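Local coordinates for flavin-containing monooxygenase (Allium sativum, PDB 6WPU), which probably oxidises the sulfur of S-allyl-L-cysteine in garlic, using a bound flavin-adenine dinucleotide as its cofactor, at residues I230-A235 with D260-H265; Q216-I221 with R236-V241; F51-S56 with E143-R148; A26-G31 with V176-G181. All coordinates share one frame; numbering follows the deposited sequence.

The four contacts fall into two clusters, in keeping with the two dinucleotide-binding domains usual in flavin-containing monooxygenases. Contacts 3 and 4, centres about 10 Å apart, lie at the parallel sheet where strands 47-52 and 24-28 are neighbours, and both touch FAD. Contacts 1 and 2, centres about 6 Å apart, reach the mixed sheet, where strands 240-244 and 262-271 are neighbours and helix 225-234 packs. Their centres lie about 36 to 38 Å from those of contacts 3 and 4. Along the chain contact 3 falls between the segments of contact 4; contacts 2 and 1 follow, interleaved. One cluster grips the adenosine and pyrophosphate end of FAD; the other probably lies in the second, nucleotide-binding domain.

Contact 1 of 4, residues I230-A235 with D260-H265; sequences ISRDVA and DNMWLH. With SO4 (sulfate ion), chain D.
Met262 and Asn261 meet Ser231, Arg232 and Ala235 in two different ways, one apolar and one polar. The methyl CE of Met262 settles 3.6 Å from Ala235 CB and just as near to the CA of Arg232, while its SD lies 3.7 Å from Ser231 CB. With CG anti to the backbone N (chi1 -178°) the methionine first runs straight out from its strand, and the bend at chi3 then turns CE along the helix surface. Its chain crosses the aliphatic root of Arg232 obliquely, where CE meets CG at 3.7 Å. The polar link is the bond from Asn261 ND2 to Ala235 O, 3.0 Å long, nearly straight at 163° and received on a lone pair in the carbonyl plane. The same ND2 also bonds Ala238 O, so one amide nitrogen ties the carbonyls of Ala235 and Ala238. An alanine at Asn261 would lack this amide and would probably leave both carbonyls without their shared donor. Farther out, the Arg232 guanidinium takes a sulfate ion, probably from the crystallisation liquor, at its edge, NH1 to O1 and NH2 to O3 (2.6 Å); Asp229, by a salt bridge, and Tyr259 hold it as well, and Arg90 grips the same anion. The Ser231 hydroxyl bonds back to Ala227 O. Helix 225-234 lies against strands 217-221 and 240-244, through Ser231 on Ile220 and Val241, while strand 262-271 runs parallel beside strand 240-244 in the mixed sheet.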
# COMPACT_ATOMS: atom_id res chain seq x y z
N ILE A 230 -14.17 6.63 4.49
CA ILE A 230 -15.22 5.63 4.46
C ILE A 230 -16.42 6.09 5.28
O ILE A 230 -17.57 5.96 4.84
CB ILE A 230 -14.67 4.28 4.95
CG1 ILE A 230 -13.71 3.71 3.89
CG2 ILE A 230 -15.82 3.32 5.25
CD1 ILE A 230 -13.22 2.31 4.17
N SER A 231 -16.16 6.66 6.47
CA SER A 231 -17.23 7.20 7.31
C SER A 231 -18.08 8.20 6.54
O SER A 231 -19.31 8.15 6.59
CB SER A 231 -16.64 7.87 8.55
OG SER A 231 -15.89 6.93 9.30
N ARG A 232 -17.43 9.14 5.84
CA ARG A 232 -18.19 10.12 5.08
C ARG A 232 -18.99 9.45 3.96
O ARG A 232 -20.14 9.84 3.69
CB ARG A 232 -17.26 11.20 4.52
CG ARG A 232 -16.66 12.09 5.61
CD ARG A 232 -16.03 13.34 5.04
NE ARG A 232 -14.96 13.01 4.11
CZ ARG A 232 -15.03 13.21 2.80
NH1 ARG A 232 -16.11 13.76 2.25
NH2 ARG A 232 -14.00 12.85 2.04
N ASP A 233 -18.40 8.44 3.32
CA ASP A 233 -19.11 7.70 2.28
C ASP A 233 -20.33 6.99 2.86
O ASP A 233 -21.44 7.11 2.33
CB ASP A 233 -18.16 6.69 1.63
CG ASP A 233 -18.60 6.27 0.24
OD1 ASP A 233 -18.90 7.15 -0.60
OD2 ASP A 233 -18.63 5.05 -0.03
N VAL A 234 -20.14 6.27 3.97
CA VAL A 234 -21.24 5.57 4.64
C VAL A 234 -22.29 6.56 5.12
O VAL A 234 -23.50 6.29 5.05
CB VAL A 234 -20.68 4.71 5.79
CG1 VAL A 234 -21.79 4.19 6.69
CG2 VAL A 234 -19.86 3.56 5.24
N ALA A 235 -21.86 7.73 5.58
CA ALA A 235 -22.80 8.72 6.10
C ALA A 235 -23.76 9.24 5.04
O ALA A 235 -24.77 9.87 5.40
CB ALA A 235 -22.05 9.89 6.74
N ASP A 260 -24.42 16.16 9.67
CA ASP A 260 -25.32 16.14 10.81
C ASP A 260 -25.42 14.76 11.46
O ASP A 260 -25.97 14.65 12.56
CB ASP A 260 -26.72 16.61 10.40
N ASN A 261 -24.89 13.71 10.81
CA ASN A 261 -25.11 12.33 11.24
C ASN A 261 -23.80 11.57 11.44
O ASN A 261 -23.78 10.33 11.34
CB ASN A 261 -26.00 11.60 10.23
CG ASN A 261 -25.27 11.36 8.90
OD1 ASN A 261 -24.41 12.15 8.50
ND2 ASN A 261 -25.61 10.25 8.22
N MET A 262 -22.70 12.27 11.73
CA MET A 262 -21.40 11.63 11.94
C MET A 262 -20.77 12.19 13.21
O MET A 262 -20.70 13.41 13.38
CB MET A 262 -20.46 11.84 10.76
CG MET A 262 -19.10 11.15 10.92
SD MET A 262 -18.03 11.22 9.45
CE MET A 262 -19.25 11.54 8.20
N TRP A 263 -20.32 11.30 14.09
CA TRP A 263 -19.69 11.70 15.34
C TRP A 263 -18.33 11.03 15.49
O TRP A 263 -18.12 9.90 15.03
CB TRP A 263 -20.56 11.35 16.54
CG TRP A 263 -21.79 12.22 16.63
CD1 TRP A 263 -21.94 13.37 17.36
CD2 TRP A 263 -23.04 12.00 15.96
NE1 TRP A 263 -23.21 13.88 17.17
CE2 TRP A 263 -23.90 13.06 16.32
CE3 TRP A 263 -23.51 11.02 15.08
CZ2 TRP A 263 -25.20 13.16 15.85
CZ3 TRP A 263 -24.81 11.11 14.61
CH2 TRP A 263 -25.64 12.18 14.99
N LEU A 264 -17.42 11.74 16.16
CA LEU A 264 -16.06 11.29 16.42
C LEU A 264 -15.91 10.91 17.89
O LEU A 264 -16.32 11.67 18.78
CB LEU A 264 -15.05 12.38 16.06
CG LEU A 264 -15.17 12.92 14.64
CD1 LEU A 264 -14.58 14.31 14.55
CD2 LEU A 264 -14.48 12.00 13.70
N HIS A 265 -15.32 9.75 18.14
CA HIS A 265 -15.04 9.28 19.48
C HIS A 265 -13.60 8.82 19.55
O HIS A 265 -12.90 8.68 18.54
CB HIS A 265 -15.97 8.13 19.88
CG HIS A 265 -17.42 8.44 19.71
ND1 HIS A 265 -18.15 9.14 20.65
CD2 HIS A 265 -18.28 8.14 18.71
CE1 HIS A 265 -19.39 9.27 20.23
NE2 HIS A 265 -19.50 8.67 19.06
S SO4 D . -14.78 13.87 -1.32
O1 SO4 D . -16.12 13.97 -0.72
O2 SO4 D . -14.14 15.18 -1.24
O3 SO4 D . -13.97 12.91 -0.57
O4 SO4 D . -14.90 13.40 -2.70

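Contact 2 of 4, residues Q216-I221 with R236-V241; sequences QVVVII and RFAKEV
A beta-alpha-beta unit supplies this contact: strand 217-221 leads through helix 225-234 into strand 240-244, and the two strands then lie side by side, parallel. Val217 pairs with Glu240 and Val218 with Val241. The carbonyl of Gln216 starts the pairing by accepting Glu240 N at 3.2 Å and, more weakly, Lys239 N at a bent 124°. Two residues on, Val218 N reaches Glu240 O at 2.9 Å. Two CA-H...O contacts fill in between these, Val217 CA to Glu240 O and Val241 CA to Val218 O (3.4 Å). On one face of the sheet the CG1 of Val241, set anti to its backbone N (chi1 -177°), meets Ile220 CG1 at 3.9 Å, the two chains crossing at a slant, and Val218 CG2 approaches Ala238 CB at 4.2 Å. Helix 225-234 covers this face, with Val234 on both Val218 and Val241. The opposite face carries Val217 and Glu240, both of which touch Val285. Near it Val217 CG2 meets the CD of Lys239, 4.1 Å away, so that the lysine contributes its aliphatic part; its NZ makes only a long, weak ion pair with Asp215. The Glu240 carboxylate turns to His242, two residues on along its own strand. The polar ends of Glu240 and Lys239 thus find their partners outside the two segments, and what joins the strands is backbone hydrogen bonding backed by aliphatic side chains, with the apolar packing under the helix on the Val218 and Val241 face.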
# COMPACT_ATOMS: atom_id res chain seq x y z
N GLN A 216 -28.77 2.63 8.87
CA GLN A 216 -28.10 1.83 9.88
C GLN A 216 -27.30 2.73 10.81
O GLN A 216 -26.96 3.86 10.45
CB GLN A 216 -27.16 0.80 9.24
CG GLN A 216 -27.83 -0.15 8.26
CD GLN A 216 -28.99 -0.88 8.90
OE1 GLN A 216 -28.80 -1.78 9.71
NE2 GLN A 216 -30.21 -0.47 8.56
N VAL A 217 -26.99 2.21 11.99
CA VAL A 217 -26.03 2.84 12.90
C VAL A 217 -24.71 2.08 12.76
O VAL A 217 -24.65 0.88 13.05
CB VAL A 217 -26.53 2.84 14.35
CG1 VAL A 217 -25.45 3.41 15.26
CG2 VAL A 217 -27.83 3.64 14.49
N VAL A 218 -23.66 2.79 12.34
CA VAL A 218 -22.39 2.19 11.93
C VAL A 218 -21.27 2.75 12.79
O VAL A 218 -21.17 3.97 12.98
CB VAL A 218 -22.10 2.45 10.45
CG1 VAL A 218 -20.84 1.68 9.99
CG2 VAL A 218 -23.32 2.06 9.59
N VAL A 219 -20.43 1.87 13.31
CA VAL A 219 -19.20 2.26 13.99
C VAL A 219 -18.03 1.92 13.07
O VAL A 219 -17.93 0.79 12.57
CB VAL A 219 -19.07 1.59 15.36
CG1 VAL A 219 -17.73 1.96 16.01
CG2 VAL A 219 -20.25 2.00 16.27
N ILE A 220 -17.17 2.91 12.82
CA ILE A 220 -15.96 2.73 12.03
C ILE A 220 -14.79 2.87 12.99
O ILE A 220 -14.61 3.94 13.59
CB ILE A 220 -15.84 3.78 10.90
CG1 ILE A 220 -17.14 3.95 10.11
CG2 ILE A 220 -14.69 3.44 9.99
CD1 ILE A 220 -17.37 2.94 9.07
N ILE A 221 -14.01 1.81 13.15
CA ILE A 221 -12.81 1.84 14.00
C ILE A 221 -11.61 2.12 13.12
O ILE A 221 -11.25 1.29 12.27
CB ILE A 221 -12.62 0.53 14.77
CG1 ILE A 221 -13.88 0.14 15.54
CG2 ILE A 221 -11.43 0.64 15.71
CD1 ILE A 221 -13.83 -1.25 16.11
N ARG A 236 -23.50 8.97 3.75
CA ARG A 236 -24.43 9.36 2.69
C ARG A 236 -25.78 8.67 2.83
O ARG A 236 -26.80 9.21 2.38
CB ARG A 236 -23.84 9.04 1.31
CG ARG A 236 -22.53 9.77 0.93
CD ARG A 236 -22.20 9.46 -0.55
NE ARG A 236 -23.39 9.76 -1.35
CZ ARG A 236 -23.83 9.04 -2.38
NH1 ARG A 236 -23.15 7.96 -2.76
NH2 ARG A 236 -24.95 9.39 -3.01
N PHE A 237 -25.81 7.47 3.41
CA PHE A 237 -27.05 6.73 3.59
C PHE A 237 -27.33 6.31 5.02
O PHE A 237 -28.50 6.06 5.36
CB PHE A 237 -27.04 5.47 2.70
CG PHE A 237 -27.13 5.77 1.24
CD1 PHE A 237 -25.99 5.99 0.49
CD2 PHE A 237 -28.37 5.87 0.62
CE1 PHE A 237 -26.07 6.30 -0.86
CE2 PHE A 237 -28.45 6.17 -0.73
CZ PHE A 237 -27.30 6.38 -1.47
N ALA A 238 -26.31 6.23 5.88
CA ALA A 238 -26.48 5.72 7.23
C ALA A 238 -27.30 6.68 8.08
O ALA A 238 -27.29 7.90 7.88
CB ALA A 238 -25.12 5.48 7.88
N LYS A 239 -28.01 6.12 9.06
CA LYS A 239 -28.67 6.96 10.05
C LYS A 239 -27.64 7.67 10.92
O LYS A 239 -27.71 8.88 11.12
CB LYS A 239 -29.60 6.12 10.91
CG LYS A 239 -30.49 6.98 11.83
CD LYS A 239 -30.58 6.40 13.24
CE LYS A 239 -31.99 5.98 13.61
NZ LYS A 239 -32.27 4.61 13.13
N GLU A 240 -26.66 6.92 11.44
CA GLU A 240 -25.57 7.50 12.23
C GLU A 240 -24.26 6.79 11.93
O GLU A 240 -24.22 5.57 11.79
CB GLU A 240 -25.85 7.40 13.73
CG GLU A 240 -26.98 8.28 14.21
CD GLU A 240 -27.24 8.09 15.69
OE1 GLU A 240 -28.40 8.31 16.12
OE2 GLU A 240 -26.30 7.69 16.41
N VAL A 241 -23.18 7.57 11.86
CA VAL A 241 -21.83 7.04 11.74
C VAL A 241 -21.03 7.53 12.94
O VAL A 241 -21.03 8.73 13.25
CB VAL A 241 -21.17 7.47 10.41
CG1 VAL A 241 -19.78 6.83 10.26
CG2 VAL A 241 -22.06 7.08 9.23

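Contact 3 of 4, residues F51-S56 with E143-R148; sequences FERGSS and EKEVVR. With FAD (flavin-adenine dinucleotide), chain B; SO4 (sulfate ion), chain G.
The Phe51 ring is approached obliquely by two side chains of strand 144-151: CG2 of Val146 lies 3.7 Å from its CG, and CD of Lys144 comes near CD1. Trp161 meets the same ring and takes the lysine in a cation-pi contact. The second flat group, the Arg53 guanidinium, is used at its edge, where FAD O2B and O2 of a sulfate ion, probably left by the crystallisation liquor, both lie in its plane. NE bonds O2B at 3.0 Å, with a weak second bond from NH1, and NH2 holds the sulfate oxygen at 2.6 Å. The backbones meet at Lys144 N to Glu52 O, 2.9 Å, and at Glu143 N to Gly54 O. The Glu52 carboxylate grips the ribose instead: OE1 accepts O2B at 2.7 Å and OE2 accepts O3B at 2.8 Å. Its first torsion sets CG anti to the backbone N (chi1 170°), and the bend at chi2 carries the carboxylate to the sugar. Gly54 N bonds the anti lone pair of Glu52 OE1, and Ala30 N bonds OE2. A glutamine in place of Glu52 would present an amide NH2 where one acceptor oxygen stands, and would probably lose part of the grip on the ribose hydroxyls and one of these two backbone amides. Beyond the sugar, Val146 reads the adenine edge through its backbone, N to N1A at 2.9 Å and O from N6A. The contact thus divides recognition of adenosine: Glu52, with Arg53 beside it, takes the ribose hydroxyls, and the backbone of Val146 takes the base.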
# COMPACT_ATOMS: atom_id res chain seq x y z
N PHE A 51 5.09 -12.57 -13.04
CA PHE A 51 3.96 -13.41 -12.68
C PHE A 51 2.87 -12.54 -12.09
O PHE A 51 3.12 -11.78 -11.15
CB PHE A 51 4.36 -14.49 -11.67
CG PHE A 51 5.44 -15.40 -12.15
CD1 PHE A 51 5.13 -16.58 -12.84
CD2 PHE A 51 6.77 -15.08 -11.93
CE1 PHE A 51 6.14 -17.42 -13.31
CE2 PHE A 51 7.80 -15.91 -12.39
CZ PHE A 51 7.48 -17.09 -13.08
N GLU A 52 1.66 -12.64 -12.64
CA GLU A 52 0.50 -11.93 -12.09
C GLU A 52 -0.64 -12.91 -11.89
O GLU A 52 -1.07 -13.59 -12.84
CB GLU A 52 0.07 -10.78 -13.01
CG GLU A 52 -1.28 -10.15 -12.63
CD GLU A 52 -1.35 -9.70 -11.16
OE1 GLU A 52 -2.31 -10.12 -10.46
OE2 GLU A 52 -0.46 -8.94 -10.71
N ARG A 53 -1.13 -12.98 -10.65
CA ARG A 53 -2.21 -13.91 -10.31
C ARG A 53 -3.52 -13.54 -11.01
O ARG A 53 -4.26 -14.43 -11.45
CB ARG A 53 -2.37 -13.94 -8.80
CG ARG A 53 -3.74 -14.28 -8.31
CD ARG A 53 -4.14 -13.35 -7.20
NE ARG A 53 -4.44 -12.00 -7.69
CZ ARG A 53 -5.59 -11.63 -8.27
NH1 ARG A 53 -5.75 -10.38 -8.68
NH2 ARG A 53 -6.56 -12.52 -8.44
N GLY A 54 -3.83 -12.25 -11.13
CA GLY A 54 -5.07 -11.82 -11.75
C GLY A 54 -5.01 -11.84 -13.27
O GLY A 54 -4.03 -12.26 -13.89
N SER A 55 -6.09 -11.35 -13.87
CA SER A 55 -6.24 -11.35 -15.32
C SER A 55 -5.87 -10.02 -15.96
O SER A 55 -5.77 -9.96 -17.19
CB SER A 55 -7.68 -11.72 -15.70
OG SER A 55 -8.58 -10.83 -15.08
N SER A 56 -5.64 -8.97 -15.17
CA SER A 56 -5.18 -7.69 -15.70
C SER A 56 -4.11 -7.13 -14.77
O SER A 56 -3.95 -7.59 -13.64
CB SER A 56 -6.32 -6.68 -15.83
OG SER A 56 -7.47 -7.30 -16.37
N GLU A 143 -2.70 -14.64 -14.89
CA GLU A 143 -3.36 -15.81 -14.30
C GLU A 143 -2.34 -16.87 -13.89
O GLU A 143 -2.57 -18.07 -14.01
CB GLU A 143 -4.42 -16.39 -15.25
CG GLU A 143 -5.34 -15.28 -15.75
CD GLU A 143 -6.65 -15.78 -16.28
OE1 GLU A 143 -6.65 -16.53 -17.27
OE2 GLU A 143 -7.70 -15.40 -15.72
N LYS A 144 -1.19 -16.41 -13.40
CA LYS A 144 -0.12 -17.27 -12.94
C LYS A 144 0.14 -16.89 -11.50
O LYS A 144 0.75 -15.85 -11.24
CB LYS A 144 1.15 -17.11 -13.78
CG LYS A 144 1.15 -17.75 -15.15
CD LYS A 144 2.59 -17.84 -15.65
CE LYS A 144 2.71 -17.66 -17.15
NZ LYS A 144 2.39 -18.89 -17.93
N GLU A 145 -0.31 -17.73 -10.57
CA GLU A 145 -0.15 -17.44 -9.16
C GLU A 145 1.10 -18.14 -8.63
O GLU A 145 1.20 -19.37 -8.68
CB GLU A 145 -1.38 -17.89 -8.37
CG GLU A 145 -1.28 -17.51 -6.91
CD GLU A 145 -2.42 -18.09 -6.08
OE1 GLU A 145 -3.48 -18.43 -6.66
OE2 GLU A 145 -2.25 -18.23 -4.85
N VAL A 146 2.04 -17.35 -8.12
CA VAL A 146 3.24 -17.93 -7.53
C VAL A 146 2.86 -18.58 -6.22
O VAL A 146 2.31 -17.92 -5.33
CB VAL A 146 4.31 -16.85 -7.32
CG1 VAL A 146 5.48 -17.43 -6.56
CG2 VAL A 146 4.75 -16.28 -8.67
N VAL A 147 3.11 -19.89 -6.10
CA VAL A 147 2.75 -20.62 -4.88
C VAL A 147 3.96 -21.07 -4.10
O VAL A 147 3.81 -21.45 -2.94
CB VAL A 147 1.84 -21.84 -5.19
CG1 VAL A 147 0.49 -21.38 -5.74
CG2 VAL A 147 2.52 -22.80 -6.17
N ARG A 148 5.16 -21.02 -4.68
CA ARG A 148 6.34 -21.50 -3.98
C ARG A 148 7.58 -20.85 -4.58
O ARG A 148 7.73 -20.82 -5.80
CB ARG A 148 6.41 -23.01 -4.07
CG ARG A 148 7.30 -23.65 -3.07
CD ARG A 148 7.15 -25.16 -3.13
NE ARG A 148 8.19 -25.82 -2.36
CZ ARG A 148 8.12 -26.05 -1.05
NH1 ARG A 148 7.06 -25.65 -0.36
NH2 ARG A 148 9.12 -26.66 -0.43
PA FAD B . -0.71 -4.06 -5.25
O1A FAD B . -1.49 -2.93 -5.92
O2A FAD B . -1.31 -4.86 -4.20
O5B FAD B . -0.29 -5.13 -6.23
C5B FAD B . 0.26 -6.41 -5.94
C4B FAD B . 0.03 -7.39 -7.12
O4B FAD B . 0.65 -8.63 -6.96
C3B FAD B . -1.43 -7.64 -7.39
O3B FAD B . -1.73 -7.42 -8.73
C2B FAD B . -1.63 -9.08 -7.05
O2B FAD B . -2.60 -9.69 -7.81
C1B FAD B . -0.26 -9.63 -7.34
N9A FAD B . 0.06 -10.83 -6.61
C8A FAD B . -0.10 -11.00 -5.24
N7A FAD B . 0.30 -12.24 -4.89
C5A FAD B . 0.71 -12.93 -6.03
C6A FAD B . 1.19 -14.22 -6.27
N6A FAD B . 1.37 -15.16 -5.19
N1A FAD B . 1.53 -14.58 -7.52
C2A FAD B . 1.38 -13.73 -8.57
N3A FAD B . 0.91 -12.47 -8.39
C4A FAD B . 0.57 -12.05 -7.14
N1 FAD B . -1.30 5.35 -3.18
C2 FAD B . -1.31 6.58 -3.93
O2 FAD B . -0.22 6.97 -4.62
N3 FAD B . -2.39 7.44 -3.85
C4 FAD B . -3.51 7.09 -3.13
O4 FAD B . -4.59 7.90 -3.06
C4X FAD B . -3.64 5.73 -2.56
N5 FAD B . -4.86 5.30 -2.05
C5X FAD B . -4.96 4.01 -1.55
C6 FAD B . -6.19 3.58 -1.02
C7 FAD B . -6.30 2.28 -0.53
C7M FAD B . -7.62 1.83 0.04
C8 FAD B . -5.21 1.42 -0.56
C8M FAD B . -5.29 0.02 -0.03
C9 FAD B . -3.98 1.85 -1.08
C9A FAD B . -3.86 3.14 -1.57
N10 FAD B . -2.61 3.57 -2.13
C10 FAD B . -2.49 4.87 -2.63
C1' FAD B . -1.44 2.68 -2.11
C2' FAD B . -1.33 1.57 -3.15
O2' FAD B . -1.11 0.39 -2.49
C3' FAD B . -0.10 1.90 -3.96
O3' FAD B . -0.51 2.98 -4.70
C4' FAD B . 0.38 0.81 -4.91
O4' FAD B . -0.72 0.37 -5.62
C5' FAD B . 1.13 -0.37 -4.28
O5' FAD B . 1.09 -1.33 -5.29
P FAD B . 1.72 -2.79 -5.32
O1P FAD B . 2.17 -3.19 -6.77
O2P FAD B . 2.79 -2.79 -4.16
O3P FAD B . 0.57 -3.68 -4.55
S SO4 G . -8.97 -11.26 -11.37
O1 SO4 G . -10.37 -11.00 -11.03
O2 SO4 G . -8.22 -11.57 -10.15
O3 SO4 G . -8.38 -10.08 -12.01
O4 SO4 G . -8.91 -12.39 -12.29

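Contact 4 of 4, residues A26-G31 with V176-G181; sequences AIIGAG and VVVCNG. With FAD (flavin-adenine dinucleotide), chain B.
Ile28 and Val176 meet at a slant, the isoleucine CD1 resting 3.7 Å from the valine CG1. With CG1 anti to the carbonyl carbon (chi1 -56°) and the chain extended beyond it, CD1 of Ile28 reaches across to Val176 on the neighbouring strand, while its CG2 lies 4.0 Å from N1A of the FAD adenine. Ala26 CB and Val176 CG2 add a looser touch on that same face, which strand 157-163 covers through Val159. On the other face Ile27 CG2 meets Cys179 SG at 4.0 Å, beneath helix 32-43, whose Thr37 touches the cysteine and whose Ala38 and Leu41 touch the isoleucine. The strands 26-28 and 176-178 run parallel, their axes 15° apart, and Cys179 follows directly after the second. Val177 N donates to Ala26 O at 2.8 Å in an almost perfectly straight bond (179°), Val177 O receives Ile28 N, and Cys179 N reaches Ile28 O. Past the strands, glycines bring the backbone close to the cofactor: Gly29 CA comes within 3.2 Å of FAD O4B, and a side chain there would run into Cys179 O. Asn180 sets its CB beside the adenine, while its ND2 bonds Asn299 O. One water joins both segments to the pyrophosphate, giving a proton each to Cys179 O and to FAD O1P (2.6 Å) and accepting a weak bond from Gly31 N. Gly31 stands at the N-cap of helix 32-43, whose amino end would favour a phosphate nearby. Strand, glycine-rich turn and helix, with Gly29, Gly31 and Gly34 spaced as GxGxxG, fit the dinucleotide-binding Rossmann motif that flavin-containing monooxygenases use to hold FAD.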
# COMPACT_ATOMS: atom_id res chain seq x y z
N ALA A 26 12.87 -12.95 -11.58
CA ALA A 26 11.42 -13.10 -11.45
C ALA A 26 10.84 -11.88 -10.76
O ALA A 26 11.42 -11.35 -9.80
CB ALA A 26 11.06 -14.36 -10.68
N ILE A 27 9.68 -11.44 -11.24
CA ILE A 27 8.89 -10.39 -10.61
C ILE A 27 7.57 -11.00 -10.18
O ILE A 27 6.82 -11.54 -11.02
CB ILE A 27 8.68 -9.19 -11.53
CG1 ILE A 27 10.03 -8.58 -11.88
CG2 ILE A 27 7.77 -8.14 -10.86
CD1 ILE A 27 9.98 -7.78 -13.09
N ILE A 28 7.28 -10.94 -8.89
CA ILE A 28 6.06 -11.51 -8.35
C ILE A 28 5.09 -10.37 -8.12
O ILE A 28 5.22 -9.62 -7.15
CB ILE A 28 6.33 -12.30 -7.06
CG1 ILE A 28 7.38 -13.38 -7.34
CG2 ILE A 28 5.03 -12.93 -6.53
CD1 ILE A 28 7.77 -14.12 -6.12
N GLY A 29 4.13 -10.23 -9.03
CA GLY A 29 3.03 -9.27 -8.96
C GLY A 29 3.18 -8.22 -10.05
O GLY A 29 4.30 -7.80 -10.37
N ALA A 30 2.06 -7.81 -10.65
CA ALA A 30 2.06 -6.75 -11.65
C ALA A 30 1.10 -5.62 -11.26
O ALA A 30 0.35 -5.10 -12.10
CB ALA A 30 1.71 -7.30 -13.03
N GLY A 31 1.09 -5.25 -9.98
CA GLY A 31 0.58 -3.95 -9.58
C GLY A 31 1.60 -2.89 -9.94
O GLY A 31 2.55 -3.13 -10.68
N VAL A 176 14.97 -12.87 -7.49
CA VAL A 176 13.52 -12.76 -7.35
C VAL A 176 13.22 -11.42 -6.69
O VAL A 176 13.80 -11.11 -5.64
CB VAL A 176 12.94 -13.91 -6.51
CG1 VAL A 176 11.44 -13.66 -6.22
CG2 VAL A 176 13.15 -15.23 -7.21
N VAL A 177 12.34 -10.63 -7.30
CA VAL A 177 11.86 -9.39 -6.69
C VAL A 177 10.40 -9.58 -6.30
O VAL A 177 9.54 -9.83 -7.16
CB VAL A 177 12.01 -8.18 -7.63
CG1 VAL A 177 11.66 -6.92 -6.87
CG2 VAL A 177 13.42 -8.10 -8.23
N VAL A 178 10.10 -9.44 -5.01
CA VAL A 178 8.75 -9.66 -4.49
C VAL A 178 7.99 -8.34 -4.52
O VAL A 178 8.38 -7.38 -3.85
CB VAL A 178 8.79 -10.24 -3.07
CG1 VAL A 178 7.36 -10.40 -2.50
CG2 VAL A 178 9.51 -11.59 -3.06
N CYS A 179 6.91 -8.29 -5.31
CA CYS A 179 6.11 -7.08 -5.52
C CYS A 179 4.62 -7.37 -5.28
O CYS A 179 3.76 -6.93 -6.05
CB CYS A 179 6.31 -6.54 -6.93
SG CYS A 179 8.02 -6.15 -7.36
N ASN A 180 4.30 -8.11 -4.23
CA ASN A 180 2.97 -8.68 -4.12
C ASN A 180 1.99 -7.80 -3.35
O ASN A 180 0.83 -8.19 -3.17
CB ASN A 180 3.02 -10.08 -3.46
CG ASN A 180 3.41 -10.02 -1.99
OD1 ASN A 180 4.35 -9.33 -1.60
ND2 ASN A 180 2.65 -10.72 -1.15
N GLY A 181 2.42 -6.61 -2.92
CA GLY A 181 1.56 -5.71 -2.16
C GLY A 181 1.36 -6.13 -0.71
O GLY A 181 1.72 -7.24 -0.32
PA FAD B . -0.71 -4.06 -5.25
O1A FAD B . -1.49 -2.93 -5.92
O2A FAD B . -1.31 -4.86 -4.20
O5B FAD B . -0.29 -5.13 -6.23
C5B FAD B . 0.26 -6.41 -5.94
C4B FAD B . 0.03 -7.39 -7.12
O4B FAD B . 0.65 -8.63 -6.96
C3B FAD B . -1.43 -7.64 -7.39
O3B FAD B . -1.73 -7.42 -8.73
C2B FAD B . -1.63 -9.08 -7.05
O2B FAD B . -2.60 -9.69 -7.81
C1B FAD B . -0.26 -9.63 -7.34
N9A FAD B . 0.06 -10.83 -6.61
C8A FAD B . -0.10 -11.00 -5.24
N7A FAD B . 0.30 -12.24 -4.89
C5A FAD B . 0.71 -12.93 -6.03
C6A FAD B . 1.19 -14.22 -6.27
N6A FAD B . 1.37 -15.16 -5.19
N1A FAD B . 1.53 -14.58 -7.52
C2A FAD B . 1.38 -13.73 -8.57
N3A FAD B . 0.91 -12.47 -8.39
C4A FAD B . 0.57 -12.05 -7.14
N1 FAD B . -1.30 5.35 -3.18
C2 FAD B . -1.31 6.58 -3.93
O2 FAD B . -0.22 6.97 -4.62
N3 FAD B . -2.39 7.44 -3.85
C4 FAD B . -3.51 7.09 -3.13
O4 FAD B . -4.59 7.90 -3.06
C4X FAD B . -3.64 5.73 -2.56
N5 FAD B . -4.86 5.30 -2.05
C5X FAD B . -4.96 4.01 -1.55
C6 FAD B . -6.19 3.58 -1.02
C7 FAD B . -6.30 2.28 -0.53
C7M FAD B . -7.62 1.83 0.04
C8 FAD B . -5.21 1.42 -0.56
C8M FAD B . -5.29 0.02 -0.03
C9 FAD B . -3.98 1.85 -1.08
C9A FAD B . -3.86 3.14 -1.57
N10 FAD B . -2.61 3.57 -2.13
C10 FAD B . -2.49 4.87 -2.63
C1' FAD B . -1.44 2.68 -2.11
C2' FAD B . -1.33 1.57 -3.15
O2' FAD B . -1.11 0.39 -2.49
C3' FAD B . -0.10 1.90 -3.96
O3' FAD B . -0.51 2.98 -4.70
C4' FAD B . 0.38 0.81 -4.91
O4' FAD B . -0.72 0.37 -5.62
C5' FAD B . 1.13 -0.37 -4.28
O5' FAD B . 1.09 -1.33 -5.29
P FAD B . 1.72 -2.79 -5.32
O1P FAD B . 2.17 -3.19 -6.77
O2P FAD B . 2.79 -2.79 -4.16
O3P FAD B . 0.57 -3.68 -4.55
O HOH W 1 3.03 -5.27 -7.99